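Local coordinates for D-alanine--D-alanine ligase (PDB 5D8D), which catalyses the ATP-dependent joining of two D-alanines into D-alanyl-D-alanine, a building block of the bacterial cell wall, at residues F184-L189 against L194-L199; Q236-R241 against G262-L267. All coordinates share one frame; numbering follows the deposited sequence.

Interaction 1: F184-L189 against L194-L199; sequences FTISFL and LPVIRL
T185 and I197 form an antiparallel hydrogen-bonded pair. T185 N donates to I197 O at 2.8 Å, and I197 N returns a bond to T185 O at 3.0 Å. The T185 and I197 side chains lie side by side and point the same way, T185 CG2 4.0 Å from I197 CB. On the other face, F184 and R198 are a non-hydrogen-bonded pair. With CG anti to its carbonyl carbon (chi1 -57°), the F184 ring slants across the strand, so that CD2 lies 3.7 Å from V196 CG2 and CE2 lies 4.0 Å from R198 CG. Toward the hairpin turn, L194 N bonds S187 O at 2.9 Å, and L194 CD1 packs on L189 CB at 3.7 Å. Farther out, I186 is bonded through its backbone to I254 of strand 252-259, and I197 meets L280 and K283 of helix 280-286. T185 OG1 hydrogen-bonds both D255, a predicted magnesium ligand, and R253. F184 and T185 also lie in the predicted ATP-binding region. The ladder sets the backbone of T185, while D255 and R253 hold its hydroxyl between a carboxylate and a guanidinium in this apo structure, consistent with a second-shell role beside D255.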
loop_
_atom_site.group_PDB
_atom_site.type_symbol
_atom_site.label_atom_id
_atom_site.label_comp_id
_atom_site.label_asym_id
_atom_site.label_seq_id
_atom_site.Cartn_x
_atom_site.Cartn_y
_atom_site.Cartn_z
ATOM N N PHE A 184 15.609 2.376 19.554
ATOM C CA PHE A 184 16.701 2.517 18.593
ATOM C C PHE A 184 16.203 2.811 17.186
ATOM O O PHE A 184 15.078 2.462 16.878
ATOM C CB PHE A 184 17.518 1.234 18.571
ATOM C CG PHE A 184 18.059 0.877 19.906
ATOM C CD1 PHE A 184 17.281 0.171 20.820
ATOM C CD2 PHE A 184 19.323 1.301 20.289
ATOM C CE1 PHE A 184 17.775 -0.156 22.073
ATOM C CE2 PHE A 184 19.826 0.976 21.545
ATOM C CZ PHE A 184 19.053 0.251 22.439
ATOM N N THR A 185 17.015 3.482 16.352
ATOM C CA THR A 185 16.721 3.599 14.928
ATOM C C THR A 185 17.844 2.983 14.142
ATOM O O THR A 185 19.015 3.108 14.466
ATOM C CB THR A 185 16.374 5.030 14.473
ATOM O OG1 THR A 185 15.631 4.981 13.240
ATOM C CG2 THR A 185 17.541 5.854 14.235
ATOM N N ILE A 186 17.473 2.255 13.113
ATOM C CA ILE A 186 18.441 1.579 12.251
ATOM C C ILE A 186 18.211 2.143 10.874
ATOM O O ILE A 186 17.170 1.931 10.311
ATOM C CB ILE A 186 18.221 0.073 12.309
ATOM C CG1 ILE A 186 18.489 -0.370 13.739
ATOM C CG2 ILE A 186 19.144 -0.638 11.324
ATOM C CD1 ILE A 186 17.306 -0.285 14.671
ATOM N N SER A 187 19.179 2.875 10.363
ATOM C CA SER A 187 19.063 3.547 9.086
ATOM C C SER A 187 19.493 2.622 7.979
ATOM O O SER A 187 20.217 1.678 8.211
ATOM C CB SER A 187 19.936 4.802 9.069
ATOM O OG SER A 187 19.535 5.721 10.072
ATOM N N PHE A 188 19.070 2.914 6.757
ATOM C CA PHE A 188 19.405 2.042 5.638
ATOM C C PHE A 188 20.009 2.846 4.521
ATOM O O PHE A 188 19.603 3.965 4.285
ATOM C CB PHE A 188 18.164 1.231 5.172
ATOM C CG PHE A 188 17.879 0.029 6.032
ATOM C CD1 PHE A 188 17.199 0.171 7.232
ATOM C CD2 PHE A 188 18.351 -1.229 5.673
ATOM C CE1 PHE A 188 16.980 -0.903 8.066
ATOM C CE2 PHE A 188 18.123 -2.329 6.501
ATOM C CZ PHE A 188 17.416 -2.159 7.697
ATOM N N LEU A 189 21.004 2.267 3.883
ATOM C CA LEU A 189 21.601 2.816 2.698
ATOM C C LEU A 189 22.020 1.696 1.774
ATOM O O LEU A 189 22.533 0.702 2.207
ATOM C CB LEU A 189 22.786 3.689 3.040
ATOM C CG LEU A 189 23.451 4.342 1.846
ATOM C CD1 LEU A 189 22.543 5.310 1.164
ATOM C CD2 LEU A 189 24.717 5.034 2.243
ATOM N N LEU A 194 22.864 0.521 8.537
ATOM C CA LEU A 194 23.940 1.367 8.965
ATOM C C LEU A 194 23.983 1.241 10.504
ATOM O O LEU A 194 23.047 0.714 11.106
ATOM C CB LEU A 194 23.669 2.824 8.503
ATOM C CG LEU A 194 23.803 3.097 6.998
ATOM C CD1 LEU A 194 23.257 4.484 6.628
ATOM C CD2 LEU A 194 25.251 2.953 6.563
ATOM N N PRO A 195 25.065 1.729 11.148
ATOM C CA PRO A 195 25.212 1.674 12.617
ATOM C C PRO A 195 23.986 2.164 13.339
ATOM O O PRO A 195 23.376 3.141 12.899
ATOM C CB PRO A 195 26.367 2.641 12.881
ATOM C CG PRO A 195 27.188 2.563 11.662
ATOM C CD PRO A 195 26.214 2.415 10.531
ATOM N N VAL A 196 23.633 1.498 14.425
ATOM C CA VAL A 196 22.359 1.799 15.097
ATOM C C VAL A 196 22.488 3.057 15.955
ATOM O O VAL A 196 23.582 3.447 16.315
ATOM C CB VAL A 196 21.653 0.574 15.789
ATOM C CG1 VAL A 196 22.327 -0.756 15.544
ATOM C CG2 VAL A 196 21.350 0.787 17.242
ATOM N N ILE A 197 21.361 3.712 16.229
ATOM C CA ILE A 197 21.351 4.909 17.016
ATOM C C ILE A 197 20.290 4.792 18.088
ATOM O O ILE A 197 19.143 4.581 17.737
ATOM C CB ILE A 197 21.038 6.124 16.149
ATOM C CG1 ILE A 197 22.178 6.341 15.161
ATOM C CG2 ILE A 197 20.835 7.374 17.039
ATOM C CD1 ILE A 197 21.963 7.523 14.222
ATOM N N ARG A 198 20.647 4.963 19.367
ATOM C CA ARG A 198 19.648 5.081 20.443
ATOM C C ARG A 198 18.924 6.431 20.373
ATOM O O ARG A 198 19.540 7.452 20.110
ATOM C CB ARG A 198 20.301 4.966 21.837
ATOM C CG ARG A 198 19.319 4.670 22.987
ATOM C CD ARG A 198 19.843 5.058 24.370
ATOM N NE ARG A 198 21.281 4.864 24.395
ATOM C CZ ARG A 198 22.206 5.735 24.768
ATOM N NH1 ARG A 198 21.886 6.904 25.287
ATOM N NH2 ARG A 198 23.491 5.384 24.651
ATOM N N LEU A 199 17.630 6.432 20.662
ATOM C CA LEU A 199 16.797 7.634 20.607
ATOM C C LEU A 199 16.467 8.231 21.966
ATOM O O LEU A 199 16.698 7.616 22.993
ATOM C CB LEU A 199 15.491 7.293 19.911
ATOM C CG LEU A 199 15.580 6.831 18.461
ATOM C CD1 LEU A 199 14.197 6.437 18.006
ATOM C CD2 LEU A 199 16.085 7.957 17.590
#

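Interaction 2: Q236-R241 against G262-L267; sequences QALCLR and GNFWLL
L238 points from the helix toward the strand and crosses F264 at a slant, its CD2 methyl lying 3.6 Å from F264 CB. That methyl meets the root of the aromatic side chain and lies obliquely to the ring. In L238, CG is anti to the backbone N (chi1 179°) and CD2 in turn anti to CA, an extended path that carries this methyl to F264. The carbonyl oxygen of G262 sits over one face of the F264 ring, 4.3 Å above the plane. Two residues along the strand, L266 also points to the helix. Its CD2 is shared between L238 CG at 4.4 Å and C239 SG at 4.1 Å, looser contacts than the first. No hydrogen bond crosses the interface, and only 177 Å² is buried, so apolar side chains alone join these two segments. I254 of the neighbouring strand 252-259 touches both C239 and L266, while P113 adjoins L238. The local axes approach to 10.0 Å, and F264 and L266 alternate with W265, which points away. This is helix-on-sheet packing: helix 229-245 lies over the antiparallel sheet of the ATP-grasp fold at a slant, its segment 35° from strand 264-267.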
loop_
_atom_site.group_PDB
_atom_site.type_symbol
_atom_site.label_atom_id
_atom_site.label_comp_id
_atom_site.label_asym_id
_atom_site.label_seq_id
_atom_site.Cartn_x
_atom_site.Cartn_y
_atom_site.Cartn_z
ATOM N N GLN A 236 20.452 -5.350 13.589
ATOM C CA GLN A 236 20.555 -4.948 12.168
ATOM C C GLN A 236 20.024 -6.037 11.214
ATOM O O GLN A 236 19.306 -5.741 10.275
ATOM C CB GLN A 236 22.005 -4.592 11.803
ATOM C CG GLN A 236 22.513 -3.346 12.506
ATOM C CD GLN A 236 23.982 -3.094 12.282
ATOM O OE1 GLN A 236 24.812 -3.999 12.353
ATOM N NE2 GLN A 236 24.318 -1.852 12.016
ATOM N N ALA A 237 20.363 -7.292 11.490
ATOM C CA ALA A 237 19.800 -8.445 10.757
ATOM C C ALA A 237 18.276 -8.506 10.855
ATOM O O ALA A 237 17.569 -8.691 9.874
ATOM C CB ALA A 237 20.397 -9.734 11.286
ATOM N N LEU A 238 17.770 -8.346 12.052
ATOM C CA LEU A 238 16.339 -8.341 12.266
ATOM C C LEU A 238 15.651 -7.226 11.461
ATOM O O LEU A 238 14.640 -7.451 10.795
ATOM C CB LEU A 238 16.057 -8.174 13.757
ATOM C CG LEU A 238 14.593 -8.126 14.133
ATOM C CD1 LEU A 238 14.002 -9.504 13.880
ATOM C CD2 LEU A 238 14.401 -7.676 15.584
ATOM N N CYS A 239 16.231 -6.027 11.537
ATOM C CA CYS A 239 15.708 -4.856 10.845
ATOM C C CYS A 239 15.862 -4.988 9.336
ATOM O O CYS A 239 15.034 -4.495 8.599
ATOM C CB CYS A 239 16.364 -3.569 11.361
ATOM S SG CYS A 239 15.883 -3.208 13.060
ATOM N N LEU A 240 16.917 -5.637 8.875
ATOM C CA LEU A 240 17.045 -5.897 7.447
ATOM C C LEU A 240 15.855 -6.669 6.972
ATOM O O LEU A 240 15.282 -6.331 5.960
ATOM C CB LEU A 240 18.315 -6.672 7.132
ATOM C CG LEU A 240 18.574 -7.043 5.680
ATOM C CD1 LEU A 240 18.554 -5.836 4.779
ATOM C CD2 LEU A 240 19.915 -7.731 5.618
ATOM N N ARG A 241 15.470 -7.693 7.724
ATOM C CA ARG A 241 14.327 -8.532 7.362
ATOM C C ARG A 241 13.011 -7.782 7.444
ATOM O O ARG A 241 12.113 -7.988 6.635
ATOM C CB ARG A 241 14.254 -9.768 8.253
ATOM C CG ARG A 241 15.448 -10.683 8.117
ATOM C CD ARG A 241 15.051 -12.113 8.410
ATOM N NE ARG A 241 14.720 -12.312 9.817
ATOM C CZ ARG A 241 13.924 -13.274 10.303
ATOM N NH1 ARG A 241 13.303 -14.148 9.505
ATOM N NH2 ARG A 241 13.732 -13.359 11.621
ATOM N N GLY A 262 15.959 -8.231 27.140
ATOM C CA GLY A 262 16.883 -8.339 25.979
ATOM C C GLY A 262 16.304 -8.616 24.597
ATOM O O GLY A 262 17.047 -8.756 23.613
ATOM N N ASN A 263 14.985 -8.714 24.510
ATOM C CA ASN A 263 14.320 -8.977 23.238
ATOM C C ASN A 263 14.085 -7.713 22.414
ATOM O O ASN A 263 13.780 -6.633 22.952
ATOM C CB ASN A 263 12.953 -9.609 23.460
ATOM C CG ASN A 263 13.032 -10.897 24.217
ATOM O OD1 ASN A 263 13.768 -11.795 23.820
ATOM N ND2 ASN A 263 12.269 -11.001 25.315
ATOM N N PHE A 264 14.162 -7.871 21.100
ATOM C CA PHE A 264 13.871 -6.774 20.228
ATOM C C PHE A 264 12.405 -6.799 19.819
ATOM O O PHE A 264 11.825 -7.848 19.630
ATOM C CB PHE A 264 14.811 -6.813 19.056
ATOM C CG PHE A 264 16.255 -6.782 19.455
ATOM C CD1 PHE A 264 16.742 -5.767 20.289
ATOM C CD2 PHE A 264 17.133 -7.743 18.990
ATOM C CE1 PHE A 264 18.075 -5.738 20.660
ATOM C CE2 PHE A 264 18.470 -7.722 19.364
ATOM C CZ PHE A 264 18.942 -6.719 20.202
ATOM N N TRP A 265 11.823 -5.615 19.692
ATOM C CA TRP A 265 10.475 -5.447 19.212
ATOM C C TRP A 265 10.431 -4.340 18.138
ATOM O O TRP A 265 10.763 -3.201 18.426
ATOM C CB TRP A 265 9.598 -5.081 20.378
ATOM C CG TRP A 265 9.514 -6.170 21.404
ATOM C CD1 TRP A 265 10.198 -6.230 22.556
ATOM C CD2 TRP A 265 8.686 -7.350 21.364
ATOM N NE1 TRP A 265 9.856 -7.354 23.254
ATOM C CE2 TRP A 265 8.934 -8.068 22.544
ATOM C CE3 TRP A 265 7.756 -7.863 20.449
ATOM C CZ2 TRP A 265 8.302 -9.286 22.837
ATOM C CZ3 TRP A 265 7.114 -9.075 20.743
ATOM C CH2 TRP A 265 7.398 -9.773 21.925
ATOM N N LEU A 266 10.003 -4.687 16.919
ATOM C CA LEU A 266 9.895 -3.742 15.820
ATOM C C LEU A 266 8.741 -2.758 15.988
ATOM O O LEU A 266 7.620 -3.157 16.300
ATOM C CB LEU A 266 9.710 -4.476 14.522
ATOM C CG LEU A 266 10.860 -5.367 14.088
ATOM C CD1 LEU A 266 10.309 -6.335 13.061
ATOM C CD2 LEU A 266 11.993 -4.588 13.475
ATOM N N LEU A 267 9.026 -1.471 15.745
ATOM C CA LEU A 267 8.077 -0.386 16.002
ATOM C C LEU A 267 7.437 0.167 14.720
ATOM O O LEU A 267 6.209 0.203 14.605
ATOM C CB LEU A 267 8.742 0.726 16.809
ATOM C CG LEU A 267 8.475 0.848 18.319
ATOM C CD1 LEU A 267 8.109 -0.441 19.017
ATOM C CD2 LEU A 267 9.656 1.521 19.014
#

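How the interactions relate
Interactions 1 and 2 have centres 11 Å apart and follow in series along the chain, the hairpin of strands 181-189 and 192-198 closing before helix 229-245 begins. They engage opposite ends of the strand order in one four-stranded antiparallel sheet: 192-198, 181-189, 252-259, 264-270. The helix bridges them: I186 CD1 lies 3.6 Å from C239 SG, and Q236 NE2 makes a weak hydrogen bond of 3.0 Å to L194 O. Thus a single helix lies against the hairpin and strand 264-270 within the ATP-grasp region. Strands 252-259 and 264-270 carry the predicted magnesium ligands D255, E268 and N270, so both contacts probably belong to the framework around that predicted site, T185 nearer to it than L266.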